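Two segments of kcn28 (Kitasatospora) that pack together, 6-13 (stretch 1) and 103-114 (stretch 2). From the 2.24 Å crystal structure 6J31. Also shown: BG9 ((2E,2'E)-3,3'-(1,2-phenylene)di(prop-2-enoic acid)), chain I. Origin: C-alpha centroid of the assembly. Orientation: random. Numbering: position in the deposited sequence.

Stretch 1 6-13: HIAMVSVP
Stretch 2, residues 103-114: VFLYDVLAYPAR

Two neighbouring parallel strands form the frame of this contact. Residues 6-10 run alongside the strand that begins at Val-103, their N-to-C directions 18° apart and their axes approaching to 4.5 Å. The register is constant: Ile-7 pairs with Val-103, Ala-8 with Phe-104, Met-9 with Leu-105 and Val-10 with Tyr-106, with CA-CA distances of 5.4, 5.0, 4.5 and 4.6 Å in that order, so the chains draw together and then level off. Extended backbone, phi/psi near -105/125 for Ile-7 to Met-9, Phe-104 and Leu-105, opens to -131/132 at Val-10, -144/137 at Tyr-106 and -153/147 at Val-103.

Backbone hydrogen bonds set this register. As parallel pairing requires, Ala-8 bonds to the residues flanking its partner: its N donates to Val-103 O (3.0 Å, 172°), and Leu-105 N donates to Ala-8 O (2.6 Å). Val-10 repeats the pattern two residues later, with Val-10 N to Leu-105 O at 2.7 Å, bent to 140°, and Asp-107 N to Val-10 O at 2.9 Å. CA-H...O contacts fill in between them: Phe-104 CA to Ala-8 O at 3.4 Å, Met-9 CA to Leu-105 O at 3.2 Å, and Tyr-106 CA to Val-10 O at 3.2 Å.

Side chains alternate between the two faces. On the first, Ile-7 (m, t) sets CG1 3.9 Å from Val-103 CG1 (Val-103 is p) and CG2 3.8 Å from Leu-105 CD1. Leu-105 (m, t) also receives Met-9, whose t, p, t chain places SD 3.7 Å from Leu-105 CB. On the other face, Ala-8 CB lies 3.8 Å from Phe-104 CD1, and Val-10 CG2 lies 4.2 Å from the same CD1; both methyls meet the ring obliquely. Phe-104 has chi1 -90° and chi2 -71°. Tyr-106 starts on this face, but its p rotamer carries the ring away.

Val-10 (t) is the hub, with the largest covered area of any residue here. Beyond the strand pairing, its CG1 packs 3.7 Å from Ala-110 CB and its CG2 3.8 Å from Ala-113 CB. Small alanines at the turn and in the helix that includes Ala-113 thus meet a branched strand residue. Past the strand, Val-12 (m, phi/psi -126/160) points toward stretch 2 and sets CG1 3.7 Å from Leu-109 CB.

Polar groups organise the turn. Asp-107 (t, phi/psi -63/162) accepts Leu-109 N at OD2, 2.9 Å, and its own O accepts Ala-110 N at 2.8 Å, folding the chain back beneath Val-10. Val-108 (-55/-38), Leu-109 (-86/-1) and Ala-110 (-106/31) make the bend; Ala-113 N then donates to Ala-110 O at 3.0 Å. Ser-11 OG sits 3.3 Å from Asp-107 CB, a packing contact, and bonds elsewhere in the structure.

The ligand BG9 approaches the turn through Val-108 CG1, 3.9 Å from C1, and Leu-109 CD2, 3.9 Å from C7.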

# COMPACT_ATOMS: atom_id res chain seq x y z
N HIS A 6 -8.29 25.64 1.29
CA HIS A 6 -8.35 24.72 0.18
C HIS A 6 -7.18 23.74 0.27
O HIS A 6 -6.02 24.15 0.21
CB HIS A 6 -8.33 25.48 -1.15
CG HIS A 6 -8.30 24.61 -2.36
ND1 HIS A 6 -7.94 25.08 -3.61
CD2 HIS A 6 -8.57 23.29 -2.52
CE1 HIS A 6 -7.99 24.09 -4.48
NE2 HIS A 6 -8.37 23.00 -3.85
N ILE A 7 -7.50 22.46 0.42
CA ILE A 7 -6.52 21.38 0.46
C ILE A 7 -6.64 20.59 -0.83
O ILE A 7 -7.74 20.14 -1.19
CB ILE A 7 -6.74 20.45 1.67
CG1 ILE A 7 -6.53 21.21 2.98
CG2 ILE A 7 -5.84 19.23 1.59
CD1 ILE A 7 -6.98 20.45 4.20
N ALA A 8 -5.52 20.41 -1.53
CA ALA A 8 -5.50 19.66 -2.79
C ALA A 8 -4.75 18.35 -2.58
O ALA A 8 -3.55 18.35 -2.27
CB ALA A 8 -4.84 20.47 -3.91
N MET A 9 -5.45 17.25 -2.78
CA MET A 9 -4.88 15.91 -2.74
C MET A 9 -4.64 15.44 -4.17
O MET A 9 -5.46 15.69 -5.06
CB MET A 9 -5.83 14.95 -2.01
CG MET A 9 -5.40 13.49 -2.03
SD MET A 9 -3.85 13.17 -1.18
CE MET A 9 -3.63 11.43 -1.52
N VAL A 10 -3.49 14.82 -4.41
CA VAL A 10 -3.13 14.27 -5.71
C VAL A 10 -2.65 12.84 -5.52
O VAL A 10 -1.83 12.57 -4.64
CB VAL A 10 -2.05 15.11 -6.42
CG1 VAL A 10 -1.86 14.65 -7.86
CG2 VAL A 10 -2.37 16.61 -6.36
N SER A 11 -3.16 11.93 -6.34
CA SER A 11 -2.71 10.55 -6.29
C SER A 11 -2.78 9.97 -7.70
O SER A 11 -2.96 10.69 -8.68
CB SER A 11 -3.51 9.71 -5.29
OG SER A 11 -2.87 8.45 -5.10
N VAL A 12 -2.60 8.65 -7.78
CA VAL A 12 -2.55 7.94 -9.05
C VAL A 12 -3.59 6.82 -9.01
O VAL A 12 -4.02 6.40 -7.92
CB VAL A 12 -1.14 7.38 -9.33
CG1 VAL A 12 -0.11 8.51 -9.29
CG2 VAL A 12 -0.79 6.30 -8.31
N PRO A 13 -4.00 6.31 -10.17
CA PRO A 13 -5.03 5.25 -10.18
C PRO A 13 -4.54 3.87 -9.76
O PRO A 13 -5.38 2.99 -9.56
CB PRO A 13 -5.49 5.24 -11.65
CG PRO A 13 -4.29 5.71 -12.41
CD PRO A 13 -3.66 6.75 -11.54
N VAL A 103 -2.42 24.03 0.47
CA VAL A 103 -1.42 22.99 0.64
C VAL A 103 -1.69 21.90 -0.38
O VAL A 103 -2.84 21.63 -0.74
CB VAL A 103 -1.42 22.45 2.09
CG1 VAL A 103 -2.77 21.87 2.44
CG2 VAL A 103 -0.32 21.41 2.29
N PHE A 104 -0.61 21.27 -0.85
CA PHE A 104 -0.68 20.13 -1.75
C PHE A 104 -0.37 18.86 -0.95
O PHE A 104 0.71 18.74 -0.37
CB PHE A 104 0.31 20.26 -2.90
CG PHE A 104 -0.24 20.95 -4.10
CD1 PHE A 104 -1.18 20.33 -4.91
CD2 PHE A 104 0.19 22.23 -4.45
CE1 PHE A 104 -1.68 20.96 -6.03
CE2 PHE A 104 -0.31 22.86 -5.57
CZ PHE A 104 -1.25 22.22 -6.36
N LEU A 105 -1.32 17.93 -0.93
CA LEU A 105 -1.09 16.58 -0.43
C LEU A 105 -0.90 15.67 -1.64
O LEU A 105 -1.67 15.76 -2.59
CB LEU A 105 -2.26 16.08 0.41
CG LEU A 105 -2.77 16.90 1.59
CD1 LEU A 105 -3.85 16.12 2.35
CD2 LEU A 105 -1.64 17.35 2.51
N TYR A 106 0.12 14.82 -1.60
CA TYR A 106 0.38 13.98 -2.76
C TYR A 106 0.88 12.60 -2.37
O TYR A 106 1.75 12.46 -1.50
CB TYR A 106 1.38 14.65 -3.71
CG TYR A 106 2.77 14.85 -3.14
CD1 TYR A 106 3.05 15.91 -2.28
CD2 TYR A 106 3.80 13.98 -3.46
CE1 TYR A 106 4.32 16.08 -1.76
CE2 TYR A 106 5.06 14.15 -2.95
CZ TYR A 106 5.32 15.20 -2.10
OH TYR A 106 6.58 15.35 -1.60
N ASP A 107 0.35 11.59 -3.04
CA ASP A 107 0.86 10.23 -2.93
C ASP A 107 2.30 10.18 -3.45
O ASP A 107 2.76 11.08 -4.16
CB ASP A 107 -0.03 9.29 -3.73
CG ASP A 107 0.52 7.89 -3.81
OD1 ASP A 107 0.37 7.13 -2.83
OD2 ASP A 107 1.15 7.58 -4.84
N VAL A 108 3.02 9.12 -3.07
CA VAL A 108 4.43 8.97 -3.44
C VAL A 108 4.62 9.09 -4.95
O VAL A 108 5.60 9.67 -5.43
CB VAL A 108 4.99 7.64 -2.92
CG1 VAL A 108 6.49 7.53 -3.20
CG2 VAL A 108 4.73 7.49 -1.45
N LEU A 109 3.69 8.53 -5.73
CA LEU A 109 3.79 8.55 -7.18
C LEU A 109 3.23 9.83 -7.79
O LEU A 109 3.30 9.99 -9.01
CB LEU A 109 3.08 7.33 -7.78
CG LEU A 109 3.64 5.95 -7.40
CD1 LEU A 109 2.89 4.84 -8.12
CD2 LEU A 109 5.11 5.86 -7.71
N ALA A 110 2.71 10.74 -6.97
CA ALA A 110 2.17 12.01 -7.45
C ALA A 110 3.10 13.17 -7.12
O ALA A 110 2.66 14.31 -6.93
CB ALA A 110 0.78 12.25 -6.86
N TYR A 111 4.41 12.90 -7.09
CA TYR A 111 5.43 13.90 -6.79
C TYR A 111 5.47 15.08 -7.76
O TYR A 111 6.03 16.12 -7.39
CB TYR A 111 6.81 13.23 -6.72
CG TYR A 111 7.18 12.46 -7.96
CD1 TYR A 111 7.87 13.08 -9.00
CD2 TYR A 111 6.84 11.12 -8.09
CE1 TYR A 111 8.20 12.37 -10.15
CE2 TYR A 111 7.17 10.41 -9.23
CZ TYR A 111 7.85 11.04 -10.25
OH TYR A 111 8.16 10.32 -11.38
N PRO A 112 4.94 15.00 -9.00
CA PRO A 112 4.82 16.25 -9.78
C PRO A 112 4.04 17.33 -9.07
O PRO A 112 4.27 18.52 -9.33
CB PRO A 112 4.12 15.79 -11.07
CG PRO A 112 4.60 14.41 -11.25
CD PRO A 112 4.64 13.83 -9.85
N ALA A 113 3.14 16.96 -8.15
CA ALA A 113 2.46 17.97 -7.35
C ALA A 113 3.45 18.76 -6.49
O ALA A 113 3.24 19.96 -6.27
CB ALA A 113 1.39 17.32 -6.47
N ARG A 114 4.52 18.12 -6.01
CA ARG A 114 5.52 18.86 -5.26
C ARG A 114 6.25 19.86 -6.15
O ARG A 114 6.52 21.00 -5.73
CB ARG A 114 6.53 17.91 -4.62
CG ARG A 114 7.65 18.62 -3.90
CD ARG A 114 8.72 17.65 -3.42
NE ARG A 114 9.75 18.33 -2.64
CZ ARG A 114 10.86 17.76 -2.20
NH1 ARG A 114 11.13 16.49 -2.47
NH2 ARG A 114 11.72 18.47 -1.48
C1 BG9 I . 7.26 3.75 -2.83
C2 BG9 I . 8.04 3.35 -3.91
C3 BG9 I . 7.44 2.84 -5.06
C4 BG9 I . 6.04 2.75 -5.14
C5 BG9 I . 5.26 3.15 -4.05
C6 BG9 I . 5.87 3.65 -2.90
C7 BG9 I . 5.35 2.20 -6.40
C8 BG9 I . 5.03 0.91 -6.51
C9 BG9 I . 4.33 0.40 -7.78
C10 BG9 I . 8.34 2.42 -6.24
C11 BG9 I . 9.62 2.13 -5.99
C12 BG9 I . 10.55 1.71 -7.14
O2 BG9 I . 11.60 2.25 -7.26
O3 BG9 I . 5.31 0.02 -8.72